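Local coordinates for short-chain dehydrogenase/reductase SDR (Paraburkholderia phymatum, PDB 5VA8), which binds NADP and, as a Rossmann-fold short-chain dehydrogenase/reductase, probably catalyses an NADP(H)-dependent oxidation of a hydroxyl or reduction of a carbonyl, at residues Ile13-Ser24 with Leu35-Ala46; Val144-Lys152 with Ser161-Ile172. All coordinates share one frame; numbering follows the deposited sequence. Where two conformers were deposited one is given.

Interaction 1. Residues Ile13-Ser24 with Leu35-Ala46; sequences IAGKSALVCAAS and LAAEGVNVTIVA. With NAP (NADP nicotinamide-adenine-dinucleotide phosphate), chain E.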
loop_
_atom_site.group_PDB
_atom_site.type_symbol
_atom_site.label_atom_id
_atom_site.label_comp_id
_atom_site.label_asym_id
_atom_site.label_seq_id
_atom_site.Cartn_x
_atom_site.Cartn_y
_atom_site.Cartn_z
ATOM N N ILE A 13 -5.981 29.955 -10.641
ATOM C CA ILE A 13 -4.679 29.858 -11.293
ATOM C C ILE A 13 -4.645 30.603 -12.628
ATOM O O ILE A 13 -3.731 30.406 -13.423
ATOM C CB ILE A 13 -4.245 28.387 -11.454
ATOM C CG1 ILE A 13 -5.325 27.544 -12.155
ATOM C CG2 ILE A 13 -3.900 27.800 -10.086
ATOM C CD1 ILE A 13 -4.882 26.083 -12.437
ATOM N N ALA A 14 -5.625 31.468 -12.878
ATOM C CA ALA A 14 -5.608 32.285 -14.081
ATOM C C ALA A 14 -4.368 33.169 -14.099
ATOM O O ALA A 14 -4.031 33.814 -13.101
ATOM C CB ALA A 14 -6.871 33.144 -14.160
ATOM N N GLY A 15 -3.687 33.195 -15.243
ATOM C CA GLY A 15 -2.510 34.015 -15.402
ATOM C C GLY A 15 -1.219 33.352 -14.977
ATOM O O GLY A 15 -0.138 33.895 -15.261
ATOM N N LYS A 16 -1.292 32.199 -14.320
ATOM C CA LYS A 16 -0.095 31.450 -13.998
ATOM C C LYS A 16 0.448 30.794 -15.260
ATOM O O LYS A 16 -0.203 30.762 -16.309
ATOM C CB LYS A 16 -0.378 30.407 -12.916
ATOM C CG LYS A 16 -0.692 31.033 -11.558
ATOM C CD LYS A 16 -0.628 30.002 -10.452
ATOM C CE LYS A 16 -1.151 30.562 -9.129
ATOM N NZ LYS A 16 -0.353 31.717 -8.621
ATOM N N SER A 17 1.669 30.291 -15.160
ATOM C CA SER A 17 2.345 29.694 -16.302
ATOM C C SER A 17 2.546 28.207 -16.065
ATOM O O SER A 17 2.902 27.780 -14.963
ATOM C CB SER A 17 3.687 30.374 -16.569
ATOM O OG SER A 17 4.553 30.253 -15.456
ATOM N N ALA A 18 2.288 27.409 -17.111
ATOM C CA ALA A 18 2.486 25.964 -17.032
ATOM C C ALA A 18 3.354 25.475 -18.180
ATOM O O ALA A 18 3.217 25.935 -19.315
ATOM C CB ALA A 18 1.163 25.200 -17.059
ATOM N N LEU A 19 4.245 24.535 -17.870
ATOM C CA LEU A 19 4.968 23.769 -18.873
ATOM C C LEU A 19 4.342 22.381 -18.907
ATOM O O LEU A 19 4.368 21.669 -17.899
ATOM C CB LEU A 19 6.460 23.698 -18.537
ATOM C CG LEU A 19 7.355 22.861 -19.457
ATOM C CD1 LEU A 19 7.279 23.369 -20.900
ATOM C CD2 LEU A 19 8.800 22.898 -18.958
ATOM N N VAL A 20 3.763 22.009 -20.046
ATOM C CA VAL A 20 3.034 20.746 -20.187
ATOM C C VAL A 20 3.784 19.896 -21.212
ATOM O O VAL A 20 3.790 20.214 -22.410
ATOM C CB VAL A 20 1.573 20.974 -20.602
ATOM C CG1 VAL A 20 0.781 19.663 -20.547
ATOM C CG2 VAL A 20 0.916 22.037 -19.694
ATOM N N CYS A 21 4.423 18.822 -20.747
ATOM C CA CYS A 21 5.266 17.997 -21.613
ATOM C C CYS A 21 4.459 16.982 -22.410
ATOM O O CYS A 21 3.480 16.415 -21.917
ATOM C CB CYS A 21 6.306 17.250 -20.779
ATOM S SG CYS A 21 7.424 18.330 -19.890
ATOM N N ALA A 22 4.896 16.738 -23.645
ATOM C CA ALA A 22 4.371 15.652 -24.471
ATOM C C ALA A 22 2.857 15.801 -24.634
ATOM O O ALA A 22 2.057 14.948 -24.231
ATOM C CB ALA A 22 4.770 14.298 -23.878
ATOM N N ALA A 23 2.476 16.921 -25.248
ATOM C CA ALA A 23 1.114 17.410 -25.062
ATOM C C ALA A 23 0.465 17.891 -26.355
ATOM O O ALA A 23 -0.499 18.667 -26.303
ATOM C CB ALA A 23 1.101 18.534 -24.012
ATOM N N SER A 24 0.936 17.446 -27.522
ATOM C CA SER A 24 0.167 17.746 -28.721
ATOM C C SER A 24 -1.002 16.786 -28.899
ATOM O O SER A 24 -1.920 17.091 -29.670
ATOM C CB SER A 24 1.073 17.735 -29.963
ATOM O OG SER A 24 1.488 16.424 -30.321
ATOM N N LEU A 35 -5.902 23.102 -18.207
ATOM C CA LEU A 35 -5.236 24.239 -17.572
ATOM C C LEU A 35 -5.548 25.535 -18.312
ATOM O O LEU A 35 -5.884 26.552 -17.691
ATOM C CB LEU A 35 -3.722 23.997 -17.500
ATOM C CG LEU A 35 -3.294 22.862 -16.565
ATOM C CD1 LEU A 35 -1.824 22.494 -16.786
ATOM C CD2 LEU A 35 -3.543 23.241 -15.103
ATOM N N ALA A 36 -5.470 25.515 -19.646
ATOM C CA ALA A 36 -5.803 26.711 -20.420
ATOM C C ALA A 36 -7.237 27.161 -20.161
ATOM O O ALA A 36 -7.515 28.367 -20.109
ATOM C CB ALA A 36 -5.585 26.447 -21.912
ATOM N N ALA A 37 -8.165 26.205 -20.004
ATOM C CA ALA A 37 -9.559 26.542 -19.737
ATOM C C ALA A 37 -9.727 27.290 -18.424
ATOM O O ALA A 37 -10.711 28.019 -18.254
ATOM C CB ALA A 37 -10.417 25.273 -19.715
ATOM N N GLU A 38 -8.797 27.119 -17.491
ATOM C CA GLU A 38 -8.814 27.860 -16.239
ATOM C C GLU A 38 -7.908 29.086 -16.288
ATOM O O GLU A 38 -7.590 29.661 -15.242
ATOM C CB GLU A 38 -8.425 26.938 -15.082
ATOM C CG GLU A 38 -9.241 25.637 -15.006
ATOM C CD GLU A 38 -10.754 25.853 -14.982
ATOM O OE1 GLU A 38 -11.226 26.899 -14.482
ATOM O OE2 GLU A 38 -11.482 24.966 -15.482
ATOM N N GLY A 39 -7.502 29.505 -17.488
ATOM C CA GLY A 39 -6.763 30.734 -17.661
ATOM C C GLY A 39 -5.265 30.624 -17.530
ATOM O O GLY A 39 -4.594 31.660 -17.483
ATOM N N VAL A 40 -4.721 29.414 -17.479
ATOM C CA VAL A 40 -3.277 29.217 -17.366
ATOM C C VAL A 40 -2.629 29.408 -18.731
ATOM O O VAL A 40 -3.102 28.863 -19.736
ATOM C CB VAL A 40 -2.962 27.817 -16.812
ATOM C CG1 VAL A 40 -1.450 27.606 -16.727
ATOM C CG2 VAL A 40 -3.624 27.620 -15.446
ATOM N N ASN A 41 -1.536 30.171 -18.772
ATOM C CA ASN A 41 -0.723 30.245 -19.983
ATOM C C ASN A 41 0.085 28.962 -20.116
ATOM O O ASN A 41 0.816 28.594 -19.195
ATOM C CB ASN A 41 0.194 31.464 -19.925
ATOM C CG ASN A 41 -0.573 32.764 -19.871
ATOM O OD1 ASN A 41 -1.479 32.995 -20.668
ATOM N ND2 ASN A 41 -0.226 33.619 -18.913
ATOM N N VAL A 42 -0.046 28.260 -21.243
ATOM C CA VAL A 42 0.542 26.930 -21.357
ATOM C C VAL A 42 1.621 26.924 -22.430
ATOM O O VAL A 42 1.454 27.496 -23.511
ATOM C CB VAL A 42 -0.515 25.839 -21.645
ATOM C CG1 VAL A 42 -1.438 25.666 -20.431
ATOM C CG2 VAL A 42 -1.304 26.160 -22.909
ATOM N N THR A 43 2.735 26.276 -22.112
ATOM C CA THR A 43 3.769 25.935 -23.077
ATOM C C THR A 43 3.674 24.436 -23.300
ATOM O O THR A 43 3.854 23.660 -22.352
ATOM C CB THR A 43 5.147 26.327 -22.547
ATOM O OG1 THR A 43 5.216 27.749 -22.411
ATOM C CG2 THR A 43 6.245 25.853 -23.494
ATOM N N ILE A 44 3.353 24.026 -24.527
ATOM C CA ILE A 44 3.180 22.612 -24.846
ATOM C C ILE A 44 4.374 22.141 -25.665
ATOM O O ILE A 44 4.892 22.868 -26.524
ATOM C CB ILE A 44 1.850 22.309 -25.570
ATOM C CG1 ILE A 44 1.692 23.100 -26.865
ATOM C CG2 ILE A 44 0.660 22.592 -24.643
ATOM C CD1 ILE A 44 0.451 22.663 -27.660
ATOM N N VAL A 45 4.813 20.920 -25.378
ATOM C CA VAL A 45 6.026 20.339 -25.944
ATOM C C VAL A 45 5.661 19.047 -26.662
ATOM O O VAL A 45 4.949 18.202 -26.104
ATOM C CB VAL A 45 7.071 20.058 -24.848
ATOM C CG1 VAL A 45 8.293 19.406 -25.453
ATOM C CG2 VAL A 45 7.463 21.356 -24.113
ATOM N N ALA A 46 6.149 18.891 -27.894
ATOM C CA ALA A 46 6.045 17.622 -28.603
ATOM C C ALA A 46 7.123 17.591 -29.676
ATOM O O ALA A 46 7.690 18.626 -30.029
ATOM C CB ALA A 46 4.655 17.419 -29.224
HETATM P PA NAP E . -0.398 9.738 -27.065
HETATM O O1A NAP E . -1.838 9.944 -27.309
HETATM O O2A NAP E . 0.351 8.955 -28.123
HETATM O O5B NAP E . 0.248 11.194 -26.883
HETATM C C5B NAP E . 1.657 11.301 -26.632
HETATM C C4B NAP E . 2.031 12.746 -26.814
HETATM O O4B NAP E . 3.367 12.944 -26.309
HETATM C C3B NAP E . 2.067 13.231 -28.264
HETATM O O3B NAP E . 1.757 14.617 -28.306
HETATM C C2B NAP E . 3.528 12.990 -28.636
HETATM O O2B NAP E . 3.856 13.775 -29.805
HETATM C C1B NAP E . 4.204 13.434 -27.338
HETATM N N9A NAP E . 5.532 12.870 -27.119
HETATM C C8A NAP E . 5.852 11.542 -27.016
HETATM N N7A NAP E . 7.107 11.316 -26.708
HETATM C C5A NAP E . 7.655 12.587 -26.609
HETATM C C6A NAP E . 8.959 13.038 -26.324
HETATM N N6A NAP E . 9.989 12.223 -26.070
HETATM N N1A NAP E . 9.177 14.372 -26.319
HETATM C C2A NAP E . 8.146 15.190 -26.569
HETATM N N3A NAP E . 6.876 14.880 -26.850
HETATM C C4A NAP E . 6.697 13.555 -26.860
HETATM O O3 NAP E . -0.153 8.996 -25.669
HETATM P PN NAP E . -0.945 9.007 -24.277
HETATM O O1N NAP E . -1.413 10.375 -23.984
HETATM O O2N NAP E . -1.926 7.901 -24.310
HETATM O O5D NAP E . 0.245 8.600 -23.293
HETATM C C5D NAP E . 0.968 9.593 -22.537
HETATM C C4D NAP E . 1.793 8.835 -21.527
HETATM O O4D NAP E . 0.901 8.150 -20.617
HETATM C C3D NAP E . 2.717 7.755 -22.102
HETATM O O3D NAP E . 3.921 7.664 -21.340
HETATM C C2D NAP E . 1.890 6.486 -21.921
HETATM O O2D NAP E . 2.654 5.285 -21.872
HETATM C C1D NAP E . 1.259 6.800 -20.568
HETATM N N1N NAP E . 0.041 6.007 -20.270
HETATM C C2N NAP E . -0.954 5.933 -21.171
HETATM C C3N NAP E . -2.109 5.245 -20.863
HETATM C C7N NAP E . -3.291 5.102 -21.772
HETATM O O7N NAP E . -4.064 4.139 -21.607
HETATM N N7N NAP E . -3.396 5.934 -22.805
HETATM C C4N NAP E . -2.237 4.710 -19.584
HETATM C C5N NAP E . -1.185 4.795 -18.687
HETATM C C6N NAP E . -0.041 5.436 -19.054
HETATM P P2B NAP E . 5.156 13.443 -30.700
HETATM O O1X NAP E . 6.344 13.804 -29.872
HETATM O O2X NAP E . 5.116 11.953 -31.045
HETATM O O3X NAP E . 4.973 14.328 -31.949
HETATM O O HOH W 1 -8.262 29.579 -12.566
HETATM O O HOH W 2 3.668 28.991 -20.461
#
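Gly-15 N meets the carbonyl group of Gly-39 over one face of its plane, 49° out of it, in a nearly straight bond of 2.9 Å to Gly-39 O. Next to it, Leu-35 O receives Glu-38 N and Val-40 N from opposite faces of its carbonyl plane. The Val-40 bond, with that from Gly-39 N to Ala-36 O, makes the Schellman motif that ends helix 26-37, Gly-39 being its C-prime residue with positive phi. The ladder between the segments runs Asn-41 N to Lys-16 O, Ala-18 N to Asn-41 O, Thr-43 N to Ala-18 O, Val-20 N to Thr-43 O, and Val-45 N to Val-20 O, the last longer at 3.2 Å. It joins parallel neighbours, strands 17-20 and 41-46, which with helix 26-37 form the first beta-alpha-beta unit of the Rossmann fold.

Apolar packing fills the helix side. Val-40 CG1 lies 3.6 Å from Ala-18 CB. Ile-13 chi1 of 53° places CG1 between the backbone N and the carbonyl carbon, and from there CD1 reaches Val-40 CG2 at 3.6 Å. Leu-35 CD1 touches both Ala-18 CB and Val-20 CG2. On the other sheet face, Leu-19 CD1 reaches Thr-43 CG2 at 3.7 Å, and Thr-43 OG1 bonds Gln-68.

Towards NADP, Ala-23 N binds Val-45 O. Ser-24 OG accepts a 2.7 Å bond from NAP O3B, and Ala-46 CA lies 3.4 Å from NAP N3A of the adenine.

Interaction 2. Residues Val144-Lys152 with Ser161-Ile172; sequences VNITSSSVK and SNGARSGLTGFI. With TCE (3,3',3''-phosphanetriyltripropanoic acid), chain F; NAP (NADP nicotinamide-adenine-dinucleotide phosphate), chain E.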
loop_
_atom_site.group_PDB
_atom_site.type_symbol
_atom_site.label_atom_id
_atom_site.label_comp_id
_atom_site.label_asym_id
_atom_site.label_seq_id
_atom_site.Cartn_x
_atom_site.Cartn_y
_atom_site.Cartn_z
ATOM N N VAL A 144 2.818 17.815 -11.493
ATOM C CA VAL A 144 1.991 16.628 -11.695
ATOM C C VAL A 144 2.744 15.724 -12.652
ATOM O O VAL A 144 3.022 16.123 -13.791
ATOM C CB VAL A 144 0.601 16.973 -12.256
ATOM C CG1 VAL A 144 -0.178 15.689 -12.569
ATOM C CG2 VAL A 144 -0.179 17.845 -11.269
ATOM N N ASN A 145 3.066 14.514 -12.208
ATOM C CA ASN A 145 3.758 13.540 -13.051
ATOM C C ASN A 145 2.746 12.536 -13.589
ATOM O O ASN A 145 2.090 11.838 -12.812
ATOM C CB ASN A 145 4.847 12.810 -12.265
ATOM C CG ASN A 145 5.792 13.763 -11.579
ATOM O OD1 ASN A 145 6.486 14.526 -12.244
ATOM N ND2 ASN A 145 5.820 13.732 -10.251
ATOM N N ILE A 146 2.635 12.441 -14.912
ATOM C CA ILE A 146 1.790 11.413 -15.512
ATOM C C ILE A 146 2.577 10.114 -15.501
ATOM O O ILE A 146 3.633 10.020 -16.139
ATOM C CB ILE A 146 1.381 11.788 -16.942
ATOM C CG1 ILE A 146 0.540 13.064 -16.947
ATOM C CG2 ILE A 146 0.638 10.611 -17.609
ATOM C CD1 ILE A 146 0.188 13.535 -18.363
ATOM N N THR A 147 2.076 9.113 -14.767
ATOM C CA THR A 147 2.790 7.846 -14.668
ATOM C C THR A 147 1.912 6.752 -15.259
ATOM O O THR A 147 1.627 6.796 -16.462
ATOM C CB THR A 147 3.235 7.549 -13.225
ATOM O OG1 THR A 147 2.112 7.452 -12.336
ATOM C CG2 THR A 147 4.178 8.665 -12.731
ATOM N N SER A 148 1.453 5.802 -14.441
ATOM C CA SER A 148 0.741 4.637 -14.963
ATOM C C SER A 148 0.208 3.822 -13.800
ATOM O O SER A 148 0.802 3.805 -12.720
ATOM C CB SER A 148 1.661 3.754 -15.813
ATOM O OG SER A 148 0.948 2.616 -16.283
ATOM N N SER A 149 -0.882 3.092 -14.060
ATOM C CA SER A 149 -1.318 2.066 -13.124
ATOM C C SER A 149 -0.237 1.012 -12.890
ATOM O O SER A 149 -0.320 0.270 -11.908
ATOM C CB SER A 149 -2.586 1.385 -13.647
ATOM O OG SER A 149 -2.268 0.546 -14.754
ATOM N N SER A 150 0.762 0.926 -13.782
ATOM C CA SER A 150 1.838 -0.058 -13.654
ATOM C C SER A 150 2.607 0.061 -12.339
ATOM O O SER A 150 3.262 -0.909 -11.937
ATOM C CB SER A 150 2.822 0.083 -14.821
ATOM O OG SER A 150 3.580 1.290 -14.667
ATOM N N VAL A 151 2.564 1.219 -11.664
ATOM C CA VAL A 151 3.251 1.338 -10.384
ATOM C C VAL A 151 2.436 0.746 -9.237
ATOM O O VAL A 151 3.005 0.463 -8.176
ATOM C CB VAL A 151 3.605 2.802 -10.067
ATOM C CG1 VAL A 151 4.340 3.453 -11.243
ATOM C CG2 VAL A 151 2.384 3.591 -9.714
ATOM N N LYS A 152 1.130 0.517 -9.438
ATOM C CA LYS A 152 0.279 -0.123 -8.433
ATOM C C LYS A 152 0.171 -1.625 -8.658
ATOM O O LYS A 152 0.108 -2.399 -7.698
ATOM C CB LYS A 152 -1.134 0.484 -8.440
ATOM C CG LYS A 152 -1.217 1.973 -8.122
ATOM C CD LYS A 152 -0.854 2.267 -6.683
ATOM C CE LYS A 152 -1.908 1.719 -5.705
ATOM N NZ LYS A 152 -1.541 2.102 -4.301
ATOM N N SER A 161 8.004 -0.204 -18.067
ATOM C CA SER A 161 7.209 0.790 -17.353
ATOM C C SER A 161 7.087 0.430 -15.877
ATOM O O SER A 161 7.261 1.291 -15.003
ATOM C CB SER A 161 5.815 0.896 -17.979
ATOM O OG SER A 161 4.973 1.749 -17.209
ATOM N N ASN A 162 6.782 -0.842 -15.601
ATOM C CA ASN A 162 6.703 -1.337 -14.230
ATOM C C ASN A 162 7.919 -0.898 -13.441
ATOM O O ASN A 162 7.810 -0.455 -12.293
ATOM C CB ASN A 162 6.623 -2.871 -14.221
ATOM C CG ASN A 162 5.394 -3.414 -14.945
ATOM O OD1 ASN A 162 4.415 -2.696 -15.171
ATOM N ND2 ASN A 162 5.443 -4.696 -15.307
ATOM N N GLY A 163 9.091 -1.007 -14.051
ATOM C CA GLY A 163 10.314 -0.563 -13.420
ATOM C C GLY A 163 10.520 0.941 -13.430
ATOM O O GLY A 163 10.629 1.552 -12.362
ATOM N N ALA A 164 10.593 1.560 -14.614
ATOM C CA ALA A 164 11.016 2.959 -14.667
ATOM C C ALA A 164 10.054 3.868 -13.919
ATOM O O ALA A 164 10.483 4.782 -13.202
ATOM C CB ALA A 164 11.161 3.411 -16.122
ATOM N N ARG A 165 8.748 3.643 -14.065
ATOM C CA ARG A 165 7.817 4.583 -13.457
ATOM C C ARG A 165 7.720 4.379 -11.960
ATOM O O ARG A 165 7.448 5.340 -11.230
ATOM C CB ARG A 165 6.439 4.450 -14.099
ATOM C CG ARG A 165 6.502 4.696 -15.608
ATOM C CD ARG A 165 5.092 4.805 -16.116
ATOM N NE ARG A 165 4.931 4.699 -17.563
ATOM C CZ ARG A 165 4.831 5.722 -18.406
ATOM N NH1 ARG A 165 4.967 6.983 -17.983
ATOM N NH2 ARG A 165 4.586 5.471 -19.689
ATOM N N SER A 166 7.961 3.150 -11.492
ATOM C CA SER A 166 8.051 2.907 -10.058
ATOM C C SER A 166 9.276 3.590 -9.467
ATOM O O SER A 166 9.242 4.059 -8.317
ATOM C CB SER A 166 8.086 1.406 -9.785
ATOM O OG SER A 166 6.840 0.808 -10.125
ATOM N N GLY A 167 10.371 3.623 -10.232
ATOM C CA GLY A 167 11.550 4.360 -9.801
ATOM C C GLY A 167 11.259 5.830 -9.612
ATOM O O GLY A 167 11.640 6.428 -8.599
ATOM N N LEU A 168 10.607 6.447 -10.597
ATOM C CA LEU A 168 10.215 7.846 -10.436
ATOM C C LEU A 168 9.395 8.024 -9.171
ATOM O O LEU A 168 9.641 8.936 -8.374
ATOM C CB LEU A 168 9.411 8.317 -11.648
ATOM C CG LEU A 168 8.864 9.741 -11.513
ATOM C CD1 LEU A 168 10.023 10.726 -11.385
ATOM C CD2 LEU A 168 7.984 10.103 -12.719
ATOM N N THR A 169 8.390 7.162 -8.993
ATOM C CA THR A 169 7.436 7.333 -7.904
ATOM C C THR A 169 8.116 7.263 -6.543
ATOM O O THR A 169 7.788 8.039 -5.633
ATOM C CB THR A 169 6.349 6.268 -8.019
ATOM O OG1 THR A 169 5.722 6.393 -9.300
ATOM C CG2 THR A 169 5.294 6.458 -6.930
ATOM N N GLY A 170 9.063 6.329 -6.384
ATOM C CA GLY A 170 9.784 6.229 -5.125
ATOM C C GLY A 170 10.611 7.464 -4.827
ATOM O O GLY A 170 10.718 7.887 -3.668
ATOM N N PHE A 171 11.211 8.055 -5.865
ATOM C CA PHE A 171 11.955 9.296 -5.660
ATOM C C PHE A 171 11.018 10.460 -5.358
ATOM O O PHE A 171 11.301 11.277 -4.467
ATOM C CB PHE A 171 12.813 9.621 -6.888
ATOM C CG PHE A 171 13.364 11.025 -6.856
ATOM C CD1 PHE A 171 14.414 11.346 -6.018
ATOM C CD2 PHE A 171 12.786 12.019 -7.636
ATOM C CE1 PHE A 171 14.903 12.655 -5.956
ATOM C CE2 PHE A 171 13.267 13.325 -7.589
ATOM C CZ PHE A 171 14.332 13.633 -6.761
ATOM N N ILE A 172 9.916 10.572 -6.108
ATOM C CA ILE A 172 8.989 11.691 -5.917
ATOM C C ILE A 172 8.507 11.741 -4.474
ATOM O O ILE A 172 8.274 12.823 -3.919
ATOM C CB ILE A 172 7.805 11.576 -6.900
ATOM C CG1 ILE A 172 8.271 11.847 -8.335
ATOM C CG2 ILE A 172 6.646 12.497 -6.493
ATOM C CD1 ILE A 172 8.863 13.250 -8.537
HETATM O O16 TCE F . 3.795 2.687 -19.973
HETATM C C14 TCE F . 2.676 2.388 -19.473
HETATM O O15 TCE F . 2.603 1.944 -18.303
HETATM C C5 TCE F . 1.409 2.543 -20.311
HETATM C C2 TCE F . 0.274 1.806 -19.608
HETATM P P TCE F . -1.330 2.222 -20.444
HETATM C C3 TCE F . -1.163 2.211 -22.279
HETATM C C6 TCE F . -0.887 0.745 -22.584
HETATM C C8 TCE F . -0.605 0.637 -24.068
HETATM O O10 TCE F . -1.252 -0.206 -24.732
HETATM O O9 TCE F . 0.252 1.387 -24.611
HETATM C C1 TCE F . -2.628 1.052 -19.862
HETATM C C4 TCE F . -2.745 1.215 -18.351
HETATM C C11 TCE F . -3.755 0.192 -17.864
HETATM O O12 TCE F . -4.104 0.151 -16.654
HETATM O O13 TCE F . -4.241 -0.613 -18.702
HETATM P PA NAP E . -0.398 9.738 -27.065
HETATM O O1A NAP E . -1.838 9.944 -27.309
HETATM O O2A NAP E . 0.351 8.955 -28.123
HETATM O O5B NAP E . 0.248 11.194 -26.883
HETATM C C5B NAP E . 1.657 11.301 -26.632
HETATM C C4B NAP E . 2.031 12.746 -26.814
HETATM O O4B NAP E . 3.367 12.944 -26.309
HETATM C C3B NAP E . 2.067 13.231 -28.264
HETATM O O3B NAP E . 1.757 14.617 -28.306
HETATM C C2B NAP E . 3.528 12.990 -28.636
HETATM O O2B NAP E . 3.856 13.775 -29.805
HETATM C C1B NAP E . 4.204 13.434 -27.338
HETATM N N9A NAP E . 5.532 12.870 -27.119
HETATM C C8A NAP E . 5.852 11.542 -27.016
HETATM N N7A NAP E . 7.107 11.316 -26.708
HETATM C C5A NAP E . 7.655 12.587 -26.609
HETATM C C6A NAP E . 8.959 13.038 -26.324
HETATM N N6A NAP E . 9.989 12.223 -26.070
HETATM N N1A NAP E . 9.177 14.372 -26.319
HETATM C C2A NAP E . 8.146 15.190 -26.569
HETATM N N3A NAP E . 6.876 14.880 -26.850
HETATM C C4A NAP E . 6.697 13.555 -26.860
HETATM O O3 NAP E . -0.153 8.996 -25.669
HETATM P PN NAP E . -0.945 9.007 -24.277
HETATM O O1N NAP E . -1.413 10.375 -23.984
HETATM O O2N NAP E . -1.926 7.901 -24.310
HETATM O O5D NAP E . 0.245 8.600 -23.293
HETATM C C5D NAP E . 0.968 9.593 -22.537
HETATM C C4D NAP E . 1.793 8.835 -21.527
HETATM O O4D NAP E . 0.901 8.150 -20.617
HETATM C C3D NAP E . 2.717 7.755 -22.102
HETATM O O3D NAP E . 3.921 7.664 -21.340
HETATM C C2D NAP E . 1.890 6.486 -21.921
HETATM O O2D NAP E . 2.654 5.285 -21.872
HETATM C C1D NAP E . 1.259 6.800 -20.568
HETATM N N1N NAP E . 0.041 6.007 -20.270
HETATM C C2N NAP E . -0.954 5.933 -21.171
HETATM C C3N NAP E . -2.109 5.245 -20.863
HETATM C C7N NAP E . -3.291 5.102 -21.772
HETATM O O7N NAP E . -4.064 4.139 -21.607
HETATM N N7N NAP E . -3.396 5.934 -22.805
HETATM C C4N NAP E . -2.237 4.710 -19.584
HETATM C C5N NAP E . -1.185 4.795 -18.687
HETATM C C6N NAP E . -0.041 5.436 -19.054
HETATM P P2B NAP E . 5.156 13.443 -30.700
HETATM O O1X NAP E . 6.344 13.804 -29.872
HETATM O O2X NAP E . 5.116 11.953 -31.045
HETATM O O3X NAP E . 4.973 14.328 -31.949
HETATM O O HOH W 3 4.333 9.874 -18.752
HETATM O O HOH W 4 3.037 7.198 -9.755
HETATM O O HOH W 5 5.725 0.235 -7.753
#
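Ser-150 OG donates to Ser-161 OG at 2.9 Å, the one direct hydrogen bond between 144-152 and 161-172. With chi1 at 174°, Ser-161 OG is directed at both Ser-150 OG and TCE O15, to which it donates at 2.6 Å; it also accepts from Arg-165 NE, lying in the guanidinium plane. Ser-148 OG gives TCE O15 a second bond while accepting from Ser-150 N, an ST turn that steadies it.

Hydrogen bonds to the ligands gather on Arg-165. Its NH2 bonds TCE O16 at 2.9 Å and NAP O3D at 2.8 Å, both at the guanidinium edge; NE adds a weak bond to TCE O16. Thr-147 O lies 3.5 Å above one face of the group and has no polar partner in the model. The Ser-161 to Arg-165 spacing matches Tyr-x-x-x-Lys of classical short-chain dehydrogenases, and the Arg-165 bond to the ribose O3D resembles the lysine's role in those enzymes.

Waters bridge Ile-146 O to Arg-165 NH1, Thr-147 OG1 to Thr-169 OG1, and Val-151 O to Ser-166 OG.

In the packing, Val-151 CG1 rests 3.7 Å from Arg-165 CB, and Asn-145 ND2, bonded to Asn-188, approaches Ile-172 CD1 at 3.5 Å. Helix 159-179 thus lies over the C-terminal end of strand 141-146, with helix 110-138 against Leu-168 and Ile-172 and strand 184-191 against Thr-147 and Val-151.

Overall arrangement
Interaction 1 closes along the chain before interaction 2 opens, and their centres stand about 22 Å apart on opposite sides of the chain's centre. The nearest atoms come within about 6 Å without touching. Both belong to the same seven-stranded parallel sheet: interaction 1 pairs strands 17-20 and 41-46, strand 92-95 follows, and interaction 2 takes up the next strand, 141-146, with helix 159-179. NADP spans the gap. Interaction 1 holds its adenosine end, interaction 2 its nicotinamide ribose together with TCE, an arrangement consistent with a substrate site beside the nicotinamide.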